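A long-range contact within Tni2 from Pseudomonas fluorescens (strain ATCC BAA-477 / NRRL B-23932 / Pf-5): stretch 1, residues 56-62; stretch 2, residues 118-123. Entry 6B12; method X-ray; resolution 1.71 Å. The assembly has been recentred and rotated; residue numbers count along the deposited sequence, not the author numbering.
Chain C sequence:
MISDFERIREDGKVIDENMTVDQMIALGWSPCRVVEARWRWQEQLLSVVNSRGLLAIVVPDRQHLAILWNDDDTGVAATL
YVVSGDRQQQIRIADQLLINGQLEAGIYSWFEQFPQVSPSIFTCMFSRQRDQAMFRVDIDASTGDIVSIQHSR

Stretch 1, residues 56-62: AIVVPDR
Stretch 2 118-123: SPSIFT

Two junctions of strand and turn meet here, burying 318 Å² over both sides; three apolar side-chain pairs and several approaches to backbone oxygens make up the contact. Stretch 1 enters as a strand and turns through a type I beta turn from Val 59 to Arg 62; stretch 2 begins with a type I turn from Ser 118 to Ile 121 and leaves as a strand. The register pairs Val 59 with Phe 122 (CA to CA 6.1 Å) and Asp 61 with Pro 119 (CA to CA 4.7 Å), so the chains run in opposite senses and draw together at the turns.

Ala 56 is extended (-128/138) and takes no part. Ile 57 (-131/154; chi1 p, chi2 t) points toward stretch 2 and sets CD1 4.0 Å from Phe 122 CB. Val 58 (-90/123; chi1 t) lies out of reach, between Ile 57 and Val 59, which both point toward stretch 2, a pattern that fits strand alternation. In Val 59 (-62/144; chi1 t), CG2 packs 3.8 Å from CD1 of Phe 122 (-127/169; chi1 p, chi2 -84°), while CG1 lies 3.4 Å from Ser 120 O.

Pro 60 (-63/-11) and Pro 119 (-64/-12), both C-gamma exo, occupy the second position of their turns, and Pro 60 CB meets Pro 119 CB at 4.0 Å. Pro 60 N, 3.4 Å from Pro 119 O, has no hydrogen to offer. Asp 61 (-74/-5; chi1 p, chi2 14°) brings its N to 2.9 Å from that same Pro 119 O, and its CB points sideways, with OD2 3.7 Å from Ser 120 CB.

Arg 62 (56/28; m, m, m, chi4 -177°) points away; its N donates to Val 59 O at 2.8 Å, closing the turn. Ile 121 N likewise donates to Ser 118 O at 3.2 Å, and Ser 118 OG donates to Ser 120 OG at 2.7 Å.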

# COMPACT_ATOMS: atom_id res chain seq x y z
N ALA C 56 0.32 8.95 -7.18
CA ALA C 56 -0.16 8.95 -8.56
C ALA C 56 0.45 7.80 -9.33
O ALA C 56 1.65 7.51 -9.19
CB ALA C 56 0.22 10.27 -9.29
N ILE C 57 -0.38 7.13 -10.15
CA ILE C 57 0.11 6.13 -11.09
C ILE C 57 -0.49 6.42 -12.45
O ILE C 57 -1.54 7.06 -12.57
CB ILE C 57 -0.22 4.67 -10.67
CG1 ILE C 57 -1.74 4.51 -10.48
CG2 ILE C 57 0.55 4.28 -9.40
CD1 ILE C 57 -2.22 3.07 -10.58
N VAL C 58 0.20 6.00 -13.48
CA VAL C 58 -0.38 5.99 -14.82
C VAL C 58 -1.05 4.64 -15.01
O VAL C 58 -0.42 3.59 -14.85
CB VAL C 58 0.68 6.25 -15.89
CG1 VAL C 58 0.07 6.10 -17.28
CG2 VAL C 58 1.30 7.67 -15.71
N VAL C 59 -2.35 4.65 -15.31
CA VAL C 59 -3.06 3.40 -15.58
C VAL C 59 -2.44 2.76 -16.82
O VAL C 59 -1.97 3.49 -17.71
CB VAL C 59 -4.56 3.70 -15.79
CG1 VAL C 59 -5.38 2.44 -16.08
CG2 VAL C 59 -5.11 4.45 -14.53
N PRO C 60 -2.33 1.43 -16.91
CA PRO C 60 -1.57 0.85 -18.03
C PRO C 60 -2.15 1.14 -19.41
O PRO C 60 -1.42 0.97 -20.39
CB PRO C 60 -1.56 -0.65 -17.71
CG PRO C 60 -1.63 -0.67 -16.19
CD PRO C 60 -2.63 0.42 -15.89
N ASP C 61 -3.37 1.68 -19.51
CA ASP C 61 -3.87 2.11 -20.81
C ASP C 61 -3.21 3.40 -21.30
O ASP C 61 -3.47 3.81 -22.43
CB ASP C 61 -5.41 2.25 -20.78
CG ASP C 61 -5.92 3.34 -19.84
OD1 ASP C 61 -5.14 4.18 -19.37
OD2 ASP C 61 -7.14 3.33 -19.55
N ARG C 62 -2.36 4.02 -20.47
CA ARG C 62 -1.62 5.24 -20.79
C ARG C 62 -2.54 6.39 -21.19
O ARG C 62 -2.13 7.30 -21.91
CB ARG C 62 -0.57 5.02 -21.87
CG ARG C 62 0.35 3.86 -21.63
CD ARG C 62 1.15 4.02 -20.39
NE ARG C 62 2.02 5.20 -20.43
CZ ARG C 62 2.86 5.51 -19.45
NH1 ARG C 62 2.94 4.72 -18.38
NH2 ARG C 62 3.60 6.62 -19.52
N SER C 118 -7.37 -6.26 -19.24
CA SER C 118 -7.45 -4.99 -19.90
C SER C 118 -6.47 -4.02 -19.25
O SER C 118 -6.45 -3.91 -18.01
CB SER C 118 -8.86 -4.41 -19.82
OG SER C 118 -8.82 -3.05 -20.20
N PRO C 119 -5.70 -3.29 -20.05
CA PRO C 119 -4.81 -2.26 -19.48
C PRO C 119 -5.57 -1.14 -18.80
O PRO C 119 -4.94 -0.32 -18.11
CB PRO C 119 -4.05 -1.73 -20.70
CG PRO C 119 -4.13 -2.81 -21.70
CD PRO C 119 -5.52 -3.40 -21.51
N SER C 120 -6.88 -1.05 -18.99
CA SER C 120 -7.64 0.02 -18.35
C SER C 120 -7.87 -0.24 -16.86
O SER C 120 -8.31 0.67 -16.16
CB SER C 120 -9.00 0.19 -19.02
OG SER C 120 -9.81 -0.97 -18.81
N ILE C 121 -7.55 -1.43 -16.36
CA ILE C 121 -7.82 -1.79 -14.96
C ILE C 121 -6.59 -1.48 -14.11
O ILE C 121 -5.48 -1.88 -14.46
CB ILE C 121 -8.20 -3.27 -14.83
CG1 ILE C 121 -9.48 -3.56 -15.61
CG2 ILE C 121 -8.41 -3.64 -13.35
CD1 ILE C 121 -9.81 -5.08 -15.77
N PHE C 122 -6.81 -0.81 -12.97
CA PHE C 122 -5.77 -0.66 -11.96
C PHE C 122 -6.33 -1.14 -10.63
O PHE C 122 -7.53 -1.41 -10.49
CB PHE C 122 -5.27 0.79 -11.87
CG PHE C 122 -6.32 1.75 -11.36
CD1 PHE C 122 -7.25 2.31 -12.22
CD2 PHE C 122 -6.34 2.10 -10.01
CE1 PHE C 122 -8.21 3.20 -11.75
CE2 PHE C 122 -7.31 2.99 -9.51
CZ PHE C 122 -8.23 3.55 -10.37
N THR C 123 -5.45 -1.28 -9.65
CA THR C 123 -5.82 -1.81 -8.34
C THR C 123 -5.46 -0.82 -7.25
O THR C 123 -4.33 -0.32 -7.22
CB THR C 123 -5.10 -3.13 -8.06
OG1 THR C 123 -5.43 -4.10 -9.06
CG2 THR C 123 -5.51 -3.68 -6.69